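Local structure of designed CISK-PX domain (Synthetic construct, 4OXW) at residues Lys31-Gly35 / Gly36-Ala40; Leu88-Tyr91 / Ile92-Val96; Phe48-Leu51 / His52-Gln56. The protein is a computationally designed version of the PX domain of CISK, whose natural relatives bind phosphoinositides, and may bind them too. All coordinates share one frame; numbering follows the deposited sequence.

Contact 1 (Lys31-Gly35 / Gly36-Ala40); sequences KVKTG and GEEWA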
loop_
_atom_site.group_PDB
_atom_site.type_symbol
_atom_site.label_atom_id
_atom_site.label_comp_id
_atom_site.label_asym_id
_atom_site.label_seq_id
_atom_site.Cartn_x
_atom_site.Cartn_y
_atom_site.Cartn_z
ATOM N N LYS A 31 6.563 5.523 3.076
ATOM C CA LYS A 31 7.854 6.241 2.985
ATOM C C LYS A 31 8.694 5.544 1.915
ATOM O O LYS A 31 8.827 4.315 1.916
ATOM C CB LYS A 31 8.587 6.238 4.344
ATOM C CG LYS A 31 7.975 7.209 5.351
ATOM C CD LYS A 31 8.712 7.238 6.689
ATOM C CE LYS A 31 10.231 7.157 6.563
ATOM N NZ LYS A 31 10.876 7.274 7.912
ATOM N N VAL A 32 9.195 6.326 0.956
ATOM C CA VAL A 32 9.871 5.798 -0.214
ATOM C C VAL A 32 11.260 6.441 -0.227
ATOM O O VAL A 32 11.374 7.633 -0.047
ATOM C CB VAL A 32 9.130 6.129 -1.503
ATOM C CG1 VAL A 32 9.836 5.513 -2.714
ATOM C CG2 VAL A 32 7.680 5.679 -1.443
ATOM N N LYS A 33 12.303 5.615 -0.323
ATOM C CA LYS A 33 13.698 6.094 -0.420
ATOM C C LYS A 33 14.359 5.555 -1.672
ATOM O O LYS A 33 14.172 4.394 -2.064
ATOM C CB LYS A 33 14.458 5.630 0.814
ATOM C CG LYS A 33 13.954 6.301 2.058
ATOM C CD LYS A 33 14.255 5.507 3.307
ATOM C CE LYS A 33 15.687 5.698 3.774
ATOM N NZ LYS A 33 15.783 5.455 5.244
ATOM N N THR A 34 15.105 6.396 -2.368
ATOM C CA THR A 34 15.868 5.882 -3.475
ATOM C C THR A 34 17.069 6.790 -3.570
ATOM O O THR A 34 16.937 7.998 -3.446
ATOM C CB THR A 34 15.086 5.819 -4.790
ATOM O OG1 THR A 34 15.909 5.208 -5.789
ATOM C CG2 THR A 34 14.672 7.167 -5.266
ATOM N N GLY A 35 18.251 6.219 -3.737
ATOM C CA GLY A 35 19.440 7.096 -3.627
ATOM C C GLY A 35 19.461 7.804 -2.298
ATOM O O GLY A 35 19.348 7.161 -1.247
ATOM N N GLY A 36 19.643 9.131 -2.295
ATOM C CA GLY A 36 19.590 9.899 -1.084
ATOM C C GLY A 36 18.311 10.704 -0.956
ATOM O O GLY A 36 18.237 11.611 -0.145
ATOM N N GLU A 37 17.304 10.359 -1.758
ATOM C CA GLU A 37 16.009 11.031 -1.747
ATOM C C GLU A 37 14.998 10.228 -0.907
ATOM O O GLU A 37 15.107 8.997 -0.801
ATOM C CB GLU A 37 15.471 11.145 -3.164
ATOM C CG GLU A 37 16.447 11.776 -4.149
ATOM C CD GLU A 37 15.893 11.861 -5.553
ATOM O OE1 GLU A 37 15.197 10.915 -5.983
ATOM O OE2 GLU A 37 16.166 12.872 -6.237
ATOM N N GLU A 38 14.055 10.943 -0.280
ATOM C CA GLU A 38 13.011 10.306 0.526
ATOM C C GLU A 38 11.746 11.149 0.398
ATOM O O GLU A 38 11.794 12.387 0.354
ATOM C CB GLU A 38 13.466 10.178 1.975
ATOM C CG GLU A 38 12.455 9.521 2.919
ATOM C CD GLU A 38 13.036 9.211 4.285
ATOM O OE1 GLU A 38 13.835 10.023 4.792
ATOM O OE2 GLU A 38 12.684 8.157 4.857
ATOM N N TRP A 39 10.608 10.477 0.251
ATOM C CA TRP A 39 9.322 11.175 0.216
ATOM C C TRP A 39 8.268 10.193 0.745
ATOM O O TRP A 39 8.564 9.057 1.096
ATOM C CB TRP A 39 8.954 11.638 -1.180
ATOM C CG TRP A 39 8.762 10.569 -2.166
ATOM C CD1 TRP A 39 7.580 9.922 -2.482
ATOM C CD2 TRP A 39 9.759 10.008 -3.025
ATOM N NE1 TRP A 39 7.801 8.992 -3.472
ATOM C CE2 TRP A 39 9.129 9.009 -3.814
ATOM C CE3 TRP A 39 11.142 10.216 -3.174
ATOM C CZ2 TRP A 39 9.814 8.255 -4.753
ATOM C CZ3 TRP A 39 11.816 9.467 -4.094
ATOM C CH2 TRP A 39 11.160 8.497 -4.885
ATOM N N ALA A 40 7.050 10.680 0.858
ATOM C CA ALA A 40 5.934 9.859 1.322
ATOM C C ALA A 40 4.751 10.036 0.391
ATOM O O ALA A 40 4.541 11.111 -0.166
ATOM C CB ALA A 40 5.545 10.291 2.720
HETATM O O HOH W 1 17.299 7.905 0.739
#
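The carbonyl oxygen of E37 is held from two sources: T34 N donates to E37 O at 3.0 Å, and a water donates to it at 2.9 Å while giving its other hydrogen to G35 O. In return E37 N bonds T34 O at 2.9 Å, which closes a type II' turn from T34 to E37. G35 takes the positive phi of 56° that favours glycine, and a side chain there would run into the nitrogen of G36. Further along, V32 and W39 form the next hydrogen-bonded antiparallel pair; V32 N meets W39 O at 2.8 Å, with 168° at the hydrogen.

W39 CG lies between its backbone N and carbonyl carbon (chi1 63°), which lays the indole back across the hairpin against V32. V32 CB sits over the five-membered ring, 3.9 Å from its centroid, in a CH-pi contact, and V32 CG1 presses on W39 CZ2 at 3.4 Å. T34 CG2 reaches the far end of the indole at its edge, 3.8 Å from W39 CH2.

The other face carries K31, K33 and E38. E38 OE2 lies between the two lysine chains, in a long salt bridge of 3.7 Å to K31 NZ, while K33 runs alongside E38.

This hairpin tip joins strands 25-34 and 37-44; strand 9-18 pairs with 25-34 on its other edge, and W39 NE1 bonds L111 O of helix 105-112.

Contact 2 (Leu88-Tyr91 / Ile92-Val96); sequences LEKY and IQRIV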
loop_
_atom_site.group_PDB
_atom_site.type_symbol
_atom_site.label_atom_id
_atom_site.label_comp_id
_atom_site.label_asym_id
_atom_site.label_seq_id
_atom_site.Cartn_x
_atom_site.Cartn_y
_atom_site.Cartn_z
ATOM N N LEU A 88 0.326 -4.792 4.434
ATOM C CA LEU A 88 0.473 -3.929 3.249
ATOM C C LEU A 88 1.927 -3.509 3.074
ATOM O O LEU A 88 2.407 -3.383 1.963
ATOM C CB LEU A 88 -0.386 -2.677 3.392
ATOM C CG LEU A 88 -1.900 -2.909 3.280
ATOM C CD1 LEU A 88 -2.665 -1.631 3.533
ATOM C CD2 LEU A 88 -2.284 -3.428 1.890
ATOM N N GLU A 89 2.637 -3.338 4.185
ATOM C CA GLU A 89 4.080 -3.046 4.135
ATOM C C GLU A 89 4.878 -4.206 3.504
ATOM O O GLU A 89 5.685 -4.004 2.595
ATOM C CB GLU A 89 4.633 -2.704 5.524
ATOM C CG GLU A 89 6.131 -2.451 5.527
ATOM C CD GLU A 89 6.635 -2.057 6.905
ATOM O OE1 GLU A 89 6.667 -2.959 7.762
ATOM O OE2 GLU A 89 6.962 -0.863 7.131
ATOM N N LYS A 90 4.625 -5.418 3.957
ATOM C CA LYS A 90 5.291 -6.614 3.385
ATOM C C LYS A 90 4.934 -6.723 1.912
ATOM O O LYS A 90 5.791 -7.002 1.048
ATOM C CB LYS A 90 4.854 -7.874 4.160
ATOM C CG LYS A 90 5.401 -9.152 3.553
ATOM C CD LYS A 90 5.191 -10.312 4.524
ATOM C CE LYS A 90 5.346 -11.667 3.835
ATOM N NZ LYS A 90 4.982 -12.818 4.724
ATOM N N TYR A 91 3.666 -6.462 1.576
ATOM C CA TYR A 91 3.222 -6.521 0.171
ATOM C C TYR A 91 4.011 -5.573 -0.747
ATOM O O TYR A 91 4.606 -5.988 -1.754
ATOM C CB TYR A 91 1.752 -6.173 0.083
ATOM C CG TYR A 91 1.190 -6.193 -1.327
ATOM C CD1 TYR A 91 0.768 -7.391 -1.902
ATOM C CD2 TYR A 91 1.038 -5.018 -2.056
ATOM C CE1 TYR A 91 0.277 -7.421 -3.203
ATOM C CE2 TYR A 91 0.523 -5.022 -3.340
ATOM C CZ TYR A 91 0.163 -6.225 -3.922
ATOM O OH TYR A 91 -0.331 -6.203 -5.199
ATOM N N ILE A 92 4.027 -4.291 -0.385
ATOM C CA ILE A 92 4.674 -3.308 -1.236
ATOM C C ILE A 92 6.205 -3.518 -1.244
ATOM O O ILE A 92 6.858 -3.299 -2.282
ATOM C CB ILE A 92 4.224 -1.852 -0.917
ATOM C CG1 ILE A 92 4.625 -0.911 -2.056
ATOM C CG2 ILE A 92 4.788 -1.368 0.420
ATOM C CD1 ILE A 92 3.985 -1.180 -3.410
ATOM N N GLN A 93 6.757 -3.994 -0.136
ATOM C CA GLN A 93 8.224 -4.350 -0.113
ATOM C C GLN A 93 8.520 -5.470 -1.088
ATOM O O GLN A 93 9.545 -5.450 -1.798
ATOM C CB GLN A 93 8.684 -4.692 1.312
ATOM C CG GLN A 93 8.765 -3.490 2.200
ATOM C CD GLN A 93 9.094 -3.777 3.658
ATOM O OE1 GLN A 93 9.002 -4.901 4.126
ATOM N NE2 GLN A 93 9.479 -2.730 4.388
ATOM N N ARG A 94 7.629 -6.459 -1.122
ATOM C CA ARG A 94 7.796 -7.556 -2.044
ATOM C C ARG A 94 7.680 -7.090 -3.464
ATOM O O ARG A 94 8.424 -7.546 -4.328
ATOM C CB ARG A 94 6.777 -8.617 -1.748
ATOM C CG ARG A 94 7.168 -9.491 -0.586
ATOM C CD ARG A 94 8.020 -10.657 -1.098
ATOM N NE ARG A 94 8.691 -11.424 -0.042
ATOM C CZ ARG A 94 8.066 -12.065 0.946
ATOM N NH1 ARG A 94 6.735 -12.016 1.051
ATOM N NH2 ARG A 94 8.781 -12.735 1.844
ATOM N N ILE A 95 6.727 -6.208 -3.755
ATOM C CA ILE A 95 6.631 -5.663 -5.094
ATOM C C ILE A 95 7.925 -4.987 -5.536
ATOM O O ILE A 95 8.410 -5.252 -6.641
ATOM C CB ILE A 95 5.445 -4.655 -5.192
ATOM C CG1 ILE A 95 4.128 -5.394 -5.047
ATOM C CG2 ILE A 95 5.540 -3.827 -6.474
ATOM C CD1 ILE A 95 3.669 -6.145 -6.253
ATOM N N VAL A 96 8.490 -4.117 -4.707
ATOM C CA VAL A 96 9.605 -3.274 -5.124
ATOM C C VAL A 96 10.898 -4.116 -5.168
ATOM O O VAL A 96 11.885 -3.691 -5.781
ATOM C CB VAL A 96 9.729 -2.069 -4.203
ATOM C CG1 VAL A 96 11.059 -1.351 -4.323
ATOM C CG2 VAL A 96 8.577 -1.133 -4.557
#
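Y91 and I95, one helical turn apart, lie side by side: I95 CG1 sits over one face of the phenol ring, offset toward its rim, 4.0 Å from Y91 CE2. Y91 CG is anti to its backbone N (chi1 180°), and Y91 OH, hydrogen-bonded to H52 ND1 of helix 45-58, holds the ring's far end. E89 and Q93 also run together. Q93 NE2 packs 3.5 Å from E89 CG, with the carboxylate and amide planes only 3° apart, yet the two polar ends do not bond each other. Each is instead turned to the backbone of strand 9-18, where E89 OE2 accepts from I12 N and Q93 NE2 donates to V10 O, which helps set the rotation of both flat groups. The solvent side brings K90 CE to 3.1 Å from R94 NH1; the charged ends, K90 NZ and R94 NH1, stay 4.1 Å apart and probably repel mildly.

Behind these pairs run regular alpha-helical bonds, such as I92 N to L88 O at 3.0 Å.

In this PX fold helix 78-96 lies against strand 9-18 through L88, E89, I92 and Q93, while helix 105-112 receives I92 and I95, and helix 45-58 meets L88, Y91 and I95.

Contact 3 (Phe48-Leu51 / His52-Gln56); sequences FYWL and HKKLQ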
loop_
_atom_site.group_PDB
_atom_site.type_symbol
_atom_site.label_atom_id
_atom_site.label_comp_id
_atom_site.label_asym_id
_atom_site.label_seq_id
_atom_site.Cartn_x
_atom_site.Cartn_y
_atom_site.Cartn_z
ATOM N N PHE A 48 -4.346 0.067 -2.985
ATOM C CA PHE A 48 -3.564 -1.155 -3.043
ATOM C C PHE A 48 -4.301 -2.274 -3.759
ATOM O O PHE A 48 -3.715 -3.013 -4.533
ATOM C CB PHE A 48 -3.206 -1.711 -1.678
ATOM C CG PHE A 48 -2.137 -0.968 -0.932
ATOM C CD1 PHE A 48 -0.811 -1.421 -0.975
ATOM C CD2 PHE A 48 -2.432 0.110 -0.120
ATOM C CE1 PHE A 48 0.162 -0.770 -0.232
ATOM C CE2 PHE A 48 -1.449 0.769 0.624
ATOM C CZ PHE A 48 -0.143 0.309 0.571
ATOM N N TYR A 49 -5.611 -2.384 -3.529
ATOM C CA TYR A 49 -6.414 -3.437 -4.141
ATOM C C TYR A 49 -6.499 -3.263 -5.670
ATOM O O TYR A 49 -6.336 -4.235 -6.402
ATOM C CB TYR A 49 -7.806 -3.410 -3.526
ATOM C CG TYR A 49 -8.696 -4.553 -3.961
ATOM C CD1 TYR A 49 -8.720 -5.748 -3.257
ATOM C CD2 TYR A 49 -9.526 -4.397 -5.042
ATOM C CE1 TYR A 49 -9.525 -6.794 -3.665
ATOM C CE2 TYR A 49 -10.350 -5.421 -5.442
ATOM C CZ TYR A 49 -10.343 -6.606 -4.756
ATOM O OH TYR A 49 -11.190 -7.606 -5.181
ATOM N N TRP A 50 -6.721 -2.032 -6.119
ATOM C CA TRP A 50 -6.733 -1.714 -7.546
ATOM C C TRP A 50 -5.359 -2.013 -8.176
ATOM O O TRP A 50 -5.306 -2.674 -9.234
ATOM C CB TRP A 50 -7.141 -0.260 -7.796
ATOM C CG TRP A 50 -7.518 0.023 -9.246
ATOM C CD1 TRP A 50 -8.752 -0.111 -9.816
ATOM C CD2 TRP A 50 -6.646 0.472 -10.271
ATOM N NE1 TRP A 50 -8.691 0.222 -11.158
ATOM C CE2 TRP A 50 -7.416 0.602 -11.460
ATOM C CE3 TRP A 50 -5.291 0.773 -10.315
ATOM C CZ2 TRP A 50 -6.864 1.009 -12.658
ATOM C CZ3 TRP A 50 -4.749 1.199 -11.496
ATOM C CH2 TRP A 50 -5.534 1.307 -12.662
ATOM N N LEU A 51 -4.273 -1.561 -7.531
ATOM C CA LEU A 51 -2.916 -1.826 -8.019
ATOM C C LEU A 51 -2.733 -3.343 -8.187
ATOM O O LEU A 51 -2.247 -3.839 -9.218
ATOM C CB LEU A 51 -1.882 -1.297 -7.027
ATOM C CG LEU A 51 -0.467 -1.724 -7.369
ATOM C CD1 LEU A 51 -0.019 -1.011 -8.641
ATOM C CD2 LEU A 51 0.448 -1.397 -6.211
ATOM N N HIS A 52 -3.125 -4.100 -7.162
ATOM C CA HIS A 52 -2.957 -5.530 -7.162
ATOM C C HIS A 52 -3.685 -6.195 -8.314
ATOM O O HIS A 52 -3.130 -7.034 -9.020
ATOM C CB HIS A 52 -3.541 -6.061 -5.888
ATOM C CG HIS A 52 -3.410 -7.529 -5.740
ATOM N ND1 HIS A 52 -2.186 -8.148 -5.568
ATOM C CD2 HIS A 52 -4.341 -8.506 -5.716
ATOM C CE1 HIS A 52 -2.379 -9.445 -5.441
ATOM N NE2 HIS A 52 -3.675 -9.688 -5.538
ATOM N N LYS A 53 -4.940 -5.820 -8.513
ATOM C CA LYS A 53 -5.726 -6.461 -9.575
ATOM C C LYS A 53 -5.090 -6.185 -10.939
ATOM O O LYS A 53 -5.012 -7.090 -11.775
ATOM C CB LYS A 53 -7.172 -5.973 -9.539
ATOM C CG LYS A 53 -8.002 -6.554 -8.397
ATOM C CD LYS A 53 -8.080 -8.078 -8.420
ATOM C CE LYS A 53 -8.848 -8.604 -7.220
ATOM N NZ LYS A 53 -8.503 -10.017 -6.898
ATOM N N LYS A 54 -4.588 -4.978 -11.154
ATOM C CA LYS A 54 -3.997 -4.622 -12.460
ATOM C C LYS A 54 -2.638 -5.236 -12.635
ATOM O O LYS A 54 -2.305 -5.676 -13.721
ATOM C CB LYS A 54 -3.931 -3.106 -12.648
ATOM C CG LYS A 54 -5.302 -2.471 -12.629
ATOM C CD LYS A 54 -6.274 -3.264 -13.513
ATOM C CE LYS A 54 -7.431 -2.436 -14.028
ATOM N NZ LYS A 54 -8.679 -3.215 -14.277
ATOM N N LEU A 55 -1.847 -5.287 -11.572
ATOM C CA LEU A 55 -0.543 -5.949 -11.656
ATOM C C LEU A 55 -0.656 -7.419 -11.861
ATOM O O LEU A 55 0.153 -8.029 -12.585
ATOM C CB LEU A 55 0.268 -5.728 -10.387
ATOM C CG LEU A 55 1.048 -4.452 -10.326
ATOM C CD1 LEU A 55 1.810 -4.467 -9.005
ATOM C CD2 LEU A 55 2.058 -4.255 -11.462
ATOM N N GLN A 56 -1.631 -8.013 -11.198
ATOM C CA GLN A 56 -1.853 -9.441 -11.285
ATOM C C GLN A 56 -2.219 -9.832 -12.721
ATOM O O GLN A 56 -1.898 -10.933 -13.176
ATOM C CB GLN A 56 -2.968 -9.782 -10.327
ATOM C CG GLN A 56 -3.306 -11.230 -10.149
ATOM C CD GLN A 56 -4.249 -11.406 -8.985
ATOM O OE1 GLN A 56 -5.390 -10.951 -9.016
ATOM N NE2 GLN A 56 -3.764 -12.047 -7.936
#
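W50 CG is anti to its backbone N (chi1 -165°), and K54 bends at chi2 (-46°), so that the lysine chain passes across the indole. K54 CG stands 3.6 Å from the centroid of the six-membered ring of W50, almost straight above it (5° off the normal), a CH-pi contact. Y49 and K53 also cross obliquely, one residue earlier. K53, likewise bent at chi2, brings its CE to 3.3 Å from Y49 OH. The phenol oxygen is hydrogen-bonded to K69 NZ.

In each pair the partners are four residues apart along helix 45-58, which follows the three-stranded sheet of the PX fold, and its backbone bonds run regularly, as with L55 N to L51 O at 2.8 Å. A leucine in place of Y49 would probably leave K69 without its hydroxyl partner and the bent K53 chain with less to lie against.

The inward side is largely apolar, though H52, buried there too, turns its ring to helix 78-96. L51 CG and L55 CD1 meet at 3.9 Å, side by side. L51 packs on F110 and L55 on V107, both of helix 105-112, and F48 sets its ring edge-to-face with F110.

In the fold
Contacts 2 and 3 belong to two helices that pack directly, with centres 12 Å apart. Y91 OH of contact 2 lies 2.7 Å from H52 ND1 of contact 3, a probable hydrogen bond within the interface, and apolar groups meet along it: I95 CD1 is 3.7 Å from L55 CD1, and L88 CD2 is 3.7 Å from F48 CG. Contact 1 stands apart, at the far tip of the hairpin; its nearest atoms are about 7 Å from contact 2 and about 9 Å from contact 3. Strand 37-44 leads straight into helix 45-58, while strand 9-18 touches both contact 1 and contact 2. Helix 105-112 is common to all three, through L111, V107 and F110.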